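Local coordinates for sugar ABC transporter substrate-binding protein (PDB 5U2P) that probably binds a still unidentified ligand, perhaps a sugar, in the periplasm and delivers it to an ABC transporter, at residues P115-P120 with A130-C135; V91-L96 with I119-P124; A232-F237 with P404-M409. All coordinates share one frame; numbering follows the deposited sequence.

Interaction 1 (P115-P120 with A130-C135); sequences PDLLIP and ALPLNC
At the short edge strand 131-132 and the loop residues following it, Pro132 and Cys135 receive three successive apolar side chains, Leu117, Leu118 and Ile119, from a loop earlier in the chain. Leu117 meets the proline ring with a single branch: CD2 sits 3.7 Å from Pro132 CG and almost as near CD, and its chi1 of -66° swings the isobutyl group beside the backbone N and over toward the ring. Cys135 is the residue most extensively buried by the opposite segment. Its CB lies 3.8 Å from Ile119 CD1 and 4.0 Å from Leu118 CB, while Cys135 SG, standing between its own backbone N and carbonyl carbon (chi1 67°), also comes 3.8 Å from Ile119 CD1. Strand 131-132 is the last in a five-stranded sheet ordered 2-1-3-n-4, the topology of type II periplasmic binding proteins, and the chain runs on from Cys135 toward strand 138-145 of the second sheet. Two waters bridge backbone carbonyls of the two segments. Water 1 lies 2.8 Å from Ile119 O and the same from Cys135 O; water 2 reaches Asn134 O at 3.0 Å and Ile119 O at a longer distance. Both waters have more acceptors nearby than protons to give, so not every link can hold at once. Farther out, Asn134 is gripped by His341 and by the carbonyls of Lys342 and Leu344, while Phe363 and Ile367 of helix 360-367 pack on Leu118 and Cys135 respectively.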
ATOM      1  N   PRO A 115      -3.000 -17.572   9.819  1.00 29.88           N
ATOM      2  CA  PRO A 115      -2.087 -16.971  10.809  1.00 28.35           C
ATOM      3  C   PRO A 115      -0.664 -16.704  10.315  1.00 27.90           C
ATOM      4  O   PRO A 115       0.076 -15.957  10.960  1.00 31.90           O
ATOM      5  CB  PRO A 115      -2.067 -18.014  11.935  1.00 34.54           C
ATOM      6  CG  PRO A 115      -3.347 -18.736  11.801  1.00 37.14           C
ATOM      7  CD  PRO A 115      -3.644 -18.789  10.340  1.00 26.17           C
ATOM      8  N   ASP A 116      -0.281 -17.311   9.200  1.00 24.67           N
ATOM      9  CA  ASP A 116       1.062 -17.146   8.652  1.00 25.06           C
ATOM     10  C   ASP A 116       1.160 -15.901   7.756  1.00 24.52           C
ATOM     11  O   ASP A 116       2.251 -15.468   7.393  1.00 25.93           O
ATOM     12  CB  ASP A 116       1.465 -18.380   7.856  1.00 27.19           C
ATOM     13  CG  ASP A 116       1.661 -19.609   8.725  1.00 56.19           C
ATOM     14  OD1 ASP A 116       2.073 -19.461   9.898  1.00 42.53           O
ATOM     15  OD2 ASP A 116       1.415 -20.725   8.215  1.00 37.33           O
ATOM     16  N   LEU A 117       0.022 -15.315   7.408  1.00 24.45           N
ATOM     17  CA  LEU A 117       0.034 -14.083   6.623  1.00 24.92           C
ATOM     18  C   LEU A 117       0.573 -12.899   7.419  1.00 24.58           C
ATOM     19  O   LEU A 117       0.261 -12.745   8.599  1.00 25.89           O
ATOM     20  CB  LEU A 117      -1.372 -13.747   6.142  1.00 20.26           C
ATOM     21  CG  LEU A 117      -1.994 -14.724   5.145  1.00 20.09           C
ATOM     22  CD1 LEU A 117      -3.455 -14.384   4.967  1.00 28.22           C
ATOM     23  CD2 LEU A 117      -1.254 -14.680   3.829  1.00 21.28           C
ATOM     24  N   LEU A 118       1.336 -12.032   6.756  1.00 22.29           N
ATOM     25  CA  LEU A 118       1.848 -10.842   7.409  1.00 22.32           C
ATOM     26  C   LEU A 118       0.742  -9.808   7.598  1.00 22.07           C
ATOM     27  O   LEU A 118       0.580  -9.253   8.690  1.00 25.92           O
ATOM     28  CB  LEU A 118       3.005 -10.253   6.603  1.00 22.96           C
ATOM     29  CG  LEU A 118       4.235 -11.168   6.509  1.00 27.29           C
ATOM     30  CD1 LEU A 118       5.275 -10.639   5.536  1.00 32.82           C
ATOM     31  CD2 LEU A 118       4.864 -11.395   7.870  1.00 38.42           C
ATOM     32  N   ILE A 119       0.013  -9.533   6.521  1.00 22.96           N
ATOM     33  CA  ILE A 119      -1.066  -8.542   6.516  1.00 23.84           C
ATOM     34  C   ILE A 119      -2.288  -9.173   5.838  1.00 21.61           C
ATOM     35  O   ILE A 119      -2.466  -9.033   4.620  1.00 22.46           O
ATOM     36  CB  ILE A 119      -0.678  -7.244   5.763  1.00 20.21           C
ATOM     37  CG1 ILE A 119       0.716  -6.754   6.152  1.00 26.04           C
ATOM     38  CG2 ILE A 119      -1.739  -6.168   6.020  1.00 22.98           C
ATOM     39  CD1 ILE A 119       1.249  -5.652   5.236  1.00 21.10           C
ATOM     40  N   PRO A 120      -3.094  -9.924   6.600  1.00 22.51           N
ATOM     41  CA  PRO A 120      -4.184 -10.643   5.927  1.00 23.05           C
ATOM     42  C   PRO A 120      -5.099  -9.687   5.159  1.00 21.97           C
ATOM     43  O   PRO A 120      -5.534  -8.678   5.717  1.00 26.04           O
ATOM     44  CB  PRO A 120      -4.931 -11.327   7.081  1.00 27.17           C
ATOM     45  CG  PRO A 120      -3.972 -11.372   8.207  1.00 31.11           C
ATOM     46  CD  PRO A 120      -3.047 -10.201   8.046  1.00 23.77           C
ATOM     47  N   ALA A 130      -8.882 -14.521  -0.588  1.00 17.52           N
ATOM     48  CA  ALA A 130      -7.874 -14.983  -1.526  1.00 17.99           C
ATOM     49  C   ALA A 130      -6.548 -15.202  -0.814  1.00 19.57           C
ATOM     50  O   ALA A 130      -6.260 -14.564   0.208  1.00 19.91           O
ATOM     51  CB  ALA A 130      -7.699 -13.978  -2.652  1.00 18.54           C
ATOM     52  N   LEU A 131      -5.750 -16.094  -1.375  1.00 18.34           N
ATOM     53  CA  LEU A 131      -4.345 -16.207  -1.006  1.00 20.46           C
ATOM     54  C   LEU A 131      -3.538 -15.127  -1.737  1.00 21.27           C
ATOM     55  O   LEU A 131      -3.453 -15.145  -2.962  1.00 18.56           O
ATOM     56  CB  LEU A 131      -3.818 -17.582  -1.348  1.00 19.29           C
ATOM     57  CG  LEU A 131      -2.337 -17.851  -0.991  1.00 21.50           C
ATOM     58  CD1 LEU A 131      -2.174 -19.302  -0.584  1.00 40.94           C
ATOM     59  CD2 LEU A 131      -1.434 -17.513  -2.154  1.00 30.55           C
ATOM     60  N   PRO A 132      -2.946 -14.186  -0.991  1.00 18.14           N
ATOM     61  CA  PRO A 132      -2.221 -13.078  -1.612  1.00 16.09           C
ATOM     62  C   PRO A 132      -0.828 -13.459  -2.049  1.00 18.86           C
ATOM     63  O   PRO A 132      -0.219 -14.313  -1.412  1.00 20.05           O
ATOM     64  CB  PRO A 132      -2.154 -12.044  -0.497  1.00 18.92           C
ATOM     65  CG  PRO A 132      -2.136 -12.847   0.721  1.00 18.00           C
ATOM     66  CD  PRO A 132      -2.953 -14.061   0.477  1.00 18.07           C
ATOM     67  N   LEU A 133      -0.349 -12.832  -3.120  1.00 17.21           N
ATOM     68  CA  LEU A 133       1.005 -13.065  -3.621  1.00 22.44           C
ATOM     69  C   LEU A 133       2.057 -12.141  -3.004  1.00 22.30           C
ATOM     70  O   LEU A 133       3.262 -12.384  -3.151  1.00 23.82           O
ATOM     71  CB  LEU A 133       1.013 -12.906  -5.136  1.00 18.62           C
ATOM     72  CG  LEU A 133       0.009 -13.787  -5.870  1.00 25.07           C
ATOM     73  CD1 LEU A 133       0.147 -13.592  -7.374  1.00 25.57           C
ATOM     74  CD2 LEU A 133       0.153 -15.256  -5.485  1.00 23.65           C
ATOM     75  N   ASN A 134       1.598 -11.092  -2.321  1.00 20.08           N
ATOM     76  CA  ASN A 134       2.440 -10.132  -1.596  1.00 21.20           C
ATOM     77  C   ASN A 134       1.652  -9.596  -0.404  1.00 23.30           C
ATOM     78  O   ASN A 134       0.419  -9.578  -0.465  1.00 21.76           O
ATOM     79  CB  ASN A 134       2.851  -8.945  -2.488  1.00 18.30           C
ATOM     80  CG  ASN A 134       3.646  -9.367  -3.720  1.00 19.07           C
ATOM     81  OD1 ASN A 134       3.097  -9.569  -4.800  1.00 25.64           O
ATOM     82  ND2 ASN A 134       4.965  -9.462  -3.560  1.00 23.28           N
ATOM     83  N   CYS A 135       2.314  -9.102   0.648  1.00 16.81           N
ATOM     84  CA  CYS A 135       1.571  -8.513   1.752  1.00 17.83           C
ATOM     85  C   CYS A 135       1.123  -7.089   1.427  1.00 23.27           C
ATOM     86  O   CYS A 135       0.082  -6.623   1.911  1.00 21.28           O
ATOM     87  CB  CYS A 135       2.384  -8.527   3.057  1.00 21.57           C
ATOM     88  SG  CYS A 135       3.893  -7.452   3.097  1.00 22.84           S
TER
HETATM   89  O   HOH W   1      -2.518  -7.406   2.386  1.00 21.29           O
HETATM   90  O   HOH W   2      -1.552  -9.931   1.725  1.00 25.78           O

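Interaction 2 (V91-L96 with I119-P124); sequences VSLPSL and IPPTDP
Leu93 lays both of its methyl groups against the ring of Pro121. CD1 does most of the touching, 3.8 Å from Pro121 CG and 3.9 Å from Pro121 CB, and CD2 adds a looser approach of 4.1 Å to the same CB. With chi1 at -63°, Leu93 CG lies beside its backbone N, and the branch is carried toward the proline at a slant, so that the methyls meet the CB-CG side of the ring. The neighbouring pair is slighter: Pro94 CB comes 4.1 Å from Thr122 O, one ring carbon near a backbone carbonyl oxygen. Leu93 follows directly on strand 88-92, the central strand of the five-stranded sheet, and the chain turns sharply there. The peptide before Pro94 is cis, and Leu96 N closes the turn on Ser92 O at 2.8 Å. This turns Leu93 toward the irregular loop 119-124 and brings the flank of Pro94 alongside it. That loop has supports of its own. Asp123 OD1 accepts from the backbone N of Tyr125, forming an Asx turn, and from that of Lys127, while OD2 bonds to the Tyr102 hydroxyl; Thr122 OG1 is taken by Arg207 of helix 191-214. Pro132 of the edge strand packs on Leu93 as well. The Leu93-Pro121 contact is all carbon, and the polar side-chain atoms of Thr122 and Asp123 bond elsewhere, so the two segments attract one another probably chiefly by dispersion and exclusion of water.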
ATOM      1  N   VAL A  91      -7.547 -12.481  -8.455  1.00 20.22           N
ATOM      2  CA  VAL A  91      -8.360 -11.335  -8.079  1.00 22.72           C
ATOM      3  C   VAL A  91      -7.472 -10.198  -7.625  1.00 21.54           C
ATOM      4  O   VAL A  91      -6.351 -10.404  -7.189  1.00 24.83           O
ATOM      5  CB  VAL A  91      -9.373 -11.673  -6.947  1.00 19.99           C
ATOM      6  CG1 VAL A  91     -10.402 -12.705  -7.435  1.00 24.47           C
ATOM      7  CG2 VAL A  91      -8.650 -12.173  -5.702  1.00 23.21           C
ATOM      8  N   SER A  92      -8.003  -8.984  -7.745  1.00 21.19           N
ATOM      9  CA  SER A  92      -7.363  -7.793  -7.221  1.00 20.28           C
ATOM     10  C   SER A  92      -7.872  -7.498  -5.816  1.00 28.01           C
ATOM     11  O   SER A  92      -9.062  -7.248  -5.604  1.00 29.79           O
ATOM     12  CB  SER A  92      -7.626  -6.597  -8.140  1.00 31.35           C
ATOM     13  OG  SER A  92      -6.956  -6.760  -9.385  1.00 38.88           O
ATOM     14  N   LEU A  93      -6.956  -7.554  -4.861  1.00 21.52           N
ATOM     15  CA  LEU A  93      -7.238  -7.213  -3.476  1.00 24.71           C
ATOM     16  C   LEU A  93      -6.962  -5.726  -3.300  1.00 27.58           C
ATOM     17  O   LEU A  93      -6.137  -5.180  -4.023  1.00 23.23           O
ATOM     18  CB  LEU A  93      -6.367  -8.050  -2.532  1.00 20.88           C
ATOM     19  CG  LEU A  93      -6.666  -9.556  -2.633  1.00 24.23           C
ATOM     20  CD1 LEU A  93      -5.541 -10.391  -2.022  1.00 23.93           C
ATOM     21  CD2 LEU A  93      -8.001  -9.906  -1.983  1.00 27.68           C
ATOM     22  N   PRO A  94      -7.642  -5.066  -2.343  1.00 20.99           N
ATOM     23  CA  PRO A  94      -8.641  -5.660  -1.445  1.00 22.36           C
ATOM     24  C   PRO A  94     -10.067  -5.652  -1.994  1.00 26.94           C
ATOM     25  O   PRO A  94     -10.936  -6.332  -1.437  1.00 29.03           O
ATOM     26  CB  PRO A  94      -8.542  -4.779  -0.196  1.00 26.12           C
ATOM     27  CG  PRO A  94      -8.134  -3.436  -0.721  1.00 29.67           C
ATOM     28  CD  PRO A  94      -7.259  -3.704  -1.926  1.00 22.81           C
ATOM     29  N   SER A  95     -10.324  -4.916  -3.068  1.00 26.57           N
ATOM     30  CA  SER A  95     -11.713  -4.619  -3.425  1.00 28.47           C
ATOM     31  C   SER A  95     -12.391  -5.616  -4.376  1.00 30.61           C
ATOM     32  O   SER A  95     -13.592  -5.528  -4.601  1.00 26.85           O
ATOM     33  CB  SER A  95     -11.792  -3.211  -4.012  1.00 42.93           C
ATOM     34  OG  SER A  95     -11.555  -2.243  -2.995  1.00 46.24           O
ATOM     35  N   LEU A  96     -11.638  -6.570  -4.902  1.00 25.91           N
ATOM     36  CA  LEU A  96     -12.171  -7.665  -5.725  1.00 24.38           C
ATOM     37  C   LEU A  96     -12.969  -7.205  -6.946  1.00 33.92           C
ATOM     38  O   LEU A  96     -13.962  -7.837  -7.311  1.00 37.46           O
ATOM     39  CB  LEU A  96     -13.048  -8.598  -4.885  1.00 27.28           C
ATOM     40  CG  LEU A  96     -12.425  -9.126  -3.600  1.00 25.97           C
ATOM     41  CD1 LEU A  96     -13.437  -9.927  -2.846  1.00 28.64           C
ATOM     42  CD2 LEU A  96     -11.202  -9.980  -3.885  1.00 23.79           C
ATOM     43  N   ILE A 119       0.013  -9.533   6.521  1.00 22.96           N
ATOM     44  CA  ILE A 119      -1.066  -8.542   6.516  1.00 23.84           C
ATOM     45  C   ILE A 119      -2.288  -9.173   5.838  1.00 21.61           C
ATOM     46  O   ILE A 119      -2.466  -9.033   4.620  1.00 22.46           O
ATOM     47  CB  ILE A 119      -0.678  -7.244   5.763  1.00 20.21           C
ATOM     48  CG1 ILE A 119       0.716  -6.754   6.152  1.00 26.04           C
ATOM     49  CG2 ILE A 119      -1.739  -6.168   6.020  1.00 22.98           C
ATOM     50  CD1 ILE A 119       1.249  -5.652   5.236  1.00 21.10           C
ATOM     51  N   PRO A 120      -3.094  -9.924   6.600  1.00 22.51           N
ATOM     52  CA  PRO A 120      -4.184 -10.643   5.927  1.00 23.05           C
ATOM     53  C   PRO A 120      -5.099  -9.687   5.159  1.00 21.97           C
ATOM     54  O   PRO A 120      -5.534  -8.678   5.717  1.00 26.04           O
ATOM     55  CB  PRO A 120      -4.931 -11.327   7.081  1.00 27.17           C
ATOM     56  CG  PRO A 120      -3.972 -11.372   8.207  1.00 31.11           C
ATOM     57  CD  PRO A 120      -3.047 -10.201   8.046  1.00 23.77           C
ATOM     58  N   PRO A 121      -5.354  -9.973   3.876  1.00 20.67           N
ATOM     59  CA  PRO A 121      -6.361  -9.204   3.146  1.00 24.69           C
ATOM     60  C   PRO A 121      -7.723  -9.338   3.787  1.00 22.20           C
ATOM     61  O   PRO A 121      -8.081 -10.432   4.244  1.00 23.02           O
ATOM     62  CB  PRO A 121      -6.365  -9.838   1.757  1.00 22.34           C
ATOM     63  CG  PRO A 121      -5.118 -10.656   1.696  1.00 22.54           C
ATOM     64  CD  PRO A 121      -4.815 -11.069   3.062  1.00 20.58           C
ATOM     65  N   THR A 122      -8.493  -8.252   3.811  1.00 26.18           N
ATOM     66  CA  THR A 122      -9.832  -8.308   4.373  1.00 27.76           C
ATOM     67  C   THR A 122     -10.844  -7.532   3.543  1.00 27.41           C
ATOM     68  O   THR A 122     -10.519  -6.489   2.952  1.00 22.19           O
ATOM     69  CB  THR A 122      -9.868  -7.747   5.802  1.00 33.94           C
ATOM     70  OG1 THR A 122      -9.364  -6.406   5.797  1.00 30.02           O
ATOM     71  CG2 THR A 122      -9.021  -8.608   6.744  1.00 32.13           C
ATOM     72  N   ASP A 123     -12.062  -8.065   3.501  1.00 23.79           N
ATOM     73  CA  ASP A 123     -13.222  -7.339   2.982  1.00 24.83           C
ATOM     74  C   ASP A 123     -13.718  -6.430   4.094  1.00 35.38           C
ATOM     75  O   ASP A 123     -13.089  -6.356   5.146  1.00 26.38           O
ATOM     76  CB  ASP A 123     -14.294  -8.319   2.474  1.00 25.18           C
ATOM     77  CG  ASP A 123     -15.186  -8.889   3.578  1.00 27.77           C
ATOM     78  OD1 ASP A 123     -14.806  -8.932   4.772  1.00 27.06           O
ATOM     79  OD2 ASP A 123     -16.304  -9.325   3.227  1.00 29.80           O
ATOM     80  N   PRO A 124     -14.823  -5.709   3.863  1.00 28.66           N
ATOM     81  CA  PRO A 124     -15.196  -4.733   4.898  1.00 38.96           C
ATOM     82  C   PRO A 124     -15.715  -5.386   6.185  1.00 31.35           C
ATOM     83  O   PRO A 124     -15.919  -4.685   7.181  1.00 31.32           O
ATOM     84  CB  PRO A 124     -16.284  -3.896   4.212  1.00 36.96           C
ATOM     85  CG  PRO A 124     -16.020  -4.046   2.733  1.00 40.66           C
ATOM     86  CD  PRO A 124     -15.519  -5.465   2.587  1.00 35.58           C
TER

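Interaction 3 (A232-F237 with P404-M409); sequences AYLELF and PTAHTM
Leu234 is the bump: its forked end projects from helix 227-238 into a shallow hollow at the start of helix 406-417, and every close approach within 4.5 Å between the two segments involves it. The hollow is floored by backbone. Leu234 CD1 comes 3.6 Å from Pro404 O and 3.7 Å from Ala406 N, resting on the peptide units that lead into the first helical turn. Met409 makes one wall. Its sulfur lies 3.6 Å from Leu234 CD1 and 3.7 Å from Leu234 CD2, so the fork is met at both prongs, and the two side chains run past each other in opposite directions. A bend at the thioether, chi3 74°, turns Met409 CE aside and lets SD face the leucine. The remaining rim is looser: Pro404 CD stands 4.4 Å from Leu234 CD2, and the Ala406 methyl is no nearer to CD1. Thr405 is the N-cap of helix 406-417, its OG1 accepting from Thr408 N at 3.2 Å with an N-H...O angle of 158°. One turn before Leu234 on the same helix, Leu230 packs on Ala406 and Met409, and Tyr227 on Ala406; Val399 also covers Leu234. Methyl carbons meet a sulfur and peptide atoms, with the proline ring farther off, so van der Waals fit rather than directional polar bonding holds these two segments together.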
ATOM      1  N   ALA A 232      -1.486  20.269  11.006  1.00 25.09           N
ATOM      2  CA  ALA A 232      -0.090  19.818  10.913  1.00 25.13           C
ATOM      3  C   ALA A 232       0.485  20.093   9.536  1.00 26.30           C
ATOM      4  O   ALA A 232       1.607  20.614   9.377  1.00 26.86           O
ATOM      5  CB  ALA A 232      -0.004  18.312  11.233  1.00 28.45           C
ATOM      6  N   TYR A 233      -0.295  19.726   8.528  1.00 32.93           N
ATOM      7  CA  TYR A 233       0.057  19.932   7.126  1.00 28.68           C
ATOM      8  C   TYR A 233       0.400  21.408   6.885  1.00 28.59           C
ATOM      9  O   TYR A 233       1.465  21.764   6.381  1.00 30.95           O
ATOM     10  CB  TYR A 233      -1.125  19.466   6.268  1.00 32.07           C
ATOM     11  CG  TYR A 233      -0.843  19.077   4.838  1.00 35.60           C
ATOM     12  CD1 TYR A 233       0.284  18.346   4.499  1.00 44.28           C
ATOM     13  CD2 TYR A 233      -1.745  19.389   3.829  1.00 40.34           C
ATOM     14  CE1 TYR A 233       0.521  17.969   3.195  1.00 35.89           C
ATOM     15  CE2 TYR A 233      -1.513  19.012   2.516  1.00 39.58           C
ATOM     16  CZ  TYR A 233      -0.374  18.301   2.205  1.00 46.65           C
ATOM     17  OH  TYR A 233      -0.120  17.918   0.898  1.00 35.85           O
ATOM     18  N   LEU A 234      -0.523  22.268   7.300  1.00 25.43           N
ATOM     19  CA  LEU A 234      -0.373  23.712   7.223  1.00 22.99           C
ATOM     20  C   LEU A 234       0.880  24.227   7.905  1.00 32.74           C
ATOM     21  O   LEU A 234       1.552  25.123   7.389  1.00 34.83           O
ATOM     22  CB  LEU A 234      -1.618  24.353   7.845  1.00 25.44           C
ATOM     23  CG  LEU A 234      -2.870  24.253   6.972  1.00 31.85           C
ATOM     24  CD1 LEU A 234      -4.125  24.602   7.777  1.00 33.85           C
ATOM     25  CD2 LEU A 234      -2.722  25.190   5.773  1.00 34.31           C
ATOM     26  N   GLU A 235       1.187  23.665   9.072  1.00 33.18           N
ATOM     27  CA  GLU A 235       2.349  24.103   9.839  1.00 34.54           C
ATOM     28  C   GLU A 235       3.626  23.779   9.071  1.00 36.46           C
ATOM     29  O   GLU A 235       4.568  24.582   9.059  1.00 31.64           O
ATOM     30  CB  GLU A 235       2.356  23.449  11.224  1.00 39.21           C
ATOM     31  CG  GLU A 235       3.446  23.961  12.163  1.00 49.83           C
ATOM     32  CD  GLU A 235       3.238  25.408  12.585  1.00 58.29           C
ATOM     33  OE1 GLU A 235       2.129  25.946  12.388  1.00 60.23           O
ATOM     34  OE2 GLU A 235       4.190  26.006  13.116  1.00 44.57           O
ATOM     35  N   LEU A 236       3.667  22.613   8.421  1.00 31.92           N
ATOM     36  CA  LEU A 236       4.832  22.261   7.599  1.00 31.81           C
ATOM     37  C   LEU A 236       5.028  23.274   6.460  1.00 29.43           C
ATOM     38  O   LEU A 236       6.159  23.663   6.174  1.00 33.39           O
ATOM     39  CB  LEU A 236       4.708  20.845   7.025  1.00 27.39           C
ATOM     40  CG  LEU A 236       4.739  19.707   8.052  1.00 29.59           C
ATOM     41  CD1 LEU A 236       4.560  18.393   7.344  1.00 26.21           C
ATOM     42  CD2 LEU A 236       6.025  19.669   8.865  1.00 28.95           C
ATOM     43  N   PHE A 237       3.937  23.699   5.822  1.00 34.57           N
ATOM     44  CA  PHE A 237       4.026  24.695   4.743  1.00 31.74           C
ATOM     45  C   PHE A 237       4.455  26.043   5.310  1.00 35.66           C
ATOM     46  O   PHE A 237       5.298  26.740   4.733  1.00 30.87           O
ATOM     47  CB  PHE A 237       2.688  24.837   4.008  1.00 36.36           C
ATOM     48  CG  PHE A 237       2.325  23.643   3.151  1.00 52.88           C
ATOM     49  CD1 PHE A 237       2.915  23.449   1.914  1.00 54.56           C
ATOM     50  CD2 PHE A 237       1.382  22.722   3.583  1.00 63.08           C
ATOM     51  CE1 PHE A 237       2.573  22.352   1.132  1.00 61.71           C
ATOM     52  CE2 PHE A 237       1.041  21.625   2.804  1.00 48.57           C
ATOM     53  CZ  PHE A 237       1.626  21.443   1.587  1.00 33.99           C
ATOM     54  N   PRO A 404      -4.752  29.558   4.771  1.00 34.17           N
ATOM     55  CA  PRO A 404      -6.058  29.425   5.412  1.00 32.92           C
ATOM     56  C   PRO A 404      -5.977  28.568   6.675  1.00 40.51           C
ATOM     57  O   PRO A 404      -4.939  27.959   6.943  1.00 34.10           O
ATOM     58  CB  PRO A 404      -6.894  28.732   4.335  1.00 36.56           C
ATOM     59  CG  PRO A 404      -5.906  27.819   3.667  1.00 42.70           C
ATOM     60  CD  PRO A 404      -4.600  28.606   3.648  1.00 35.22           C
ATOM     61  N   THR A 405      -7.066  28.514   7.435  1.00 27.27           N
ATOM     62  CA  THR A 405      -7.174  27.552   8.529  1.00 26.40           C
ATOM     63  C   THR A 405      -7.694  26.228   8.002  1.00 28.96           C
ATOM     64  O   THR A 405      -8.177  26.142   6.874  1.00 27.13           O
ATOM     65  CB  THR A 405      -8.119  28.014   9.615  1.00 32.06           C
ATOM     66  OG1 THR A 405      -9.420  28.194   9.042  1.00 32.44           O
ATOM     67  CG2 THR A 405      -7.626  29.311  10.264  1.00 33.64           C
ATOM     68  N   ALA A 406      -7.632  25.197   8.835  1.00 28.32           N
ATOM     69  CA  ALA A 406      -8.173  23.900   8.456  1.00 31.78           C
ATOM     70  C   ALA A 406      -9.687  24.001   8.256  1.00 34.73           C
ATOM     71  O   ALA A 406     -10.248  23.334   7.400  1.00 29.79           O
ATOM     72  CB  ALA A 406      -7.840  22.855   9.503  1.00 32.51           C
ATOM     73  N   HIS A 407     -10.348  24.850   9.034  1.00 30.23           N
ATOM     74  CA  HIS A 407     -11.770  25.075   8.837  1.00 30.04           C
ATOM     75  C   HIS A 407     -12.051  25.563   7.423  1.00 38.83           C
ATOM     76  O   HIS A 407     -12.987  25.103   6.769  1.00 35.12           O
ATOM     77  CB  HIS A 407     -12.324  26.110   9.821  1.00 33.18           C
ATOM     78  CG  HIS A 407     -12.269  25.705  11.259  1.00 30.18           C
ATOM     79  ND1 HIS A 407     -11.604  26.449  12.210  1.00 37.31           N
ATOM     80  CD2 HIS A 407     -12.881  24.696  11.929  1.00 33.49           C
ATOM     81  CE1 HIS A 407     -11.772  25.892  13.396  1.00 38.02           C
ATOM     82  NE2 HIS A 407     -12.547  24.831  13.255  1.00 39.37           N
ATOM     83  N   THR A 408     -11.253  26.524   6.969  1.00 31.49           N
ATOM     84  CA  THR A 408     -11.448  27.099   5.656  1.00 35.70           C
ATOM     85  C   THR A 408     -11.154  26.071   4.568  1.00 39.38           C
ATOM     86  O   THR A 408     -11.880  26.007   3.577  1.00 31.73           O
ATOM     87  CB  THR A 408     -10.585  28.355   5.483  1.00 42.04           C
ATOM     88  OG1 THR A 408     -11.095  29.370   6.362  1.00 35.76           O
ATOM     89  CG2 THR A 408     -10.654  28.856   4.052  1.00 35.15           C
ATOM     90  N   MET A 409     -10.123  25.252   4.757  1.00 33.08           N
ATOM     91  CA  MET A 409      -9.837  24.185   3.797  1.00 30.61           C
ATOM     92  C   MET A 409     -11.011  23.213   3.665  1.00 36.28           C
ATOM     93  O   MET A 409     -11.324  22.774   2.559  1.00 34.70           O
ATOM     94  CB  MET A 409      -8.558  23.427   4.190  1.00 33.80           C
ATOM     95  CG  MET A 409      -7.315  24.300   4.157  1.00 35.96           C
ATOM     96  SD  MET A 409      -5.862  23.457   4.822  1.00 34.30           S
ATOM     97  CE  MET A 409      -5.491  22.311   3.486  1.00 35.39           C
TER

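In the fold
From the N terminus, the chain leaves strand 88-92 at 91-96 and passes helix 101-104 before interaction 2 closes that excursion at 119-124. Interaction 1 has already opened at 115-120 and closes on 130-135, so the two loops overlap at Ile119 and Pro120 instead of nesting. Their centres are 10 Å apart, and Pro132 CG touches Pro121 CG at 3.8 Å; together they tie the irregular connection to the central and edge strands of one sheet. Interaction 3 follows in series, spanning 166 residues to bring helix 406-417 back onto helix 227-238. Its nearest atoms lie about 23 Å from interaction 2 and about 24 Å from interaction 1.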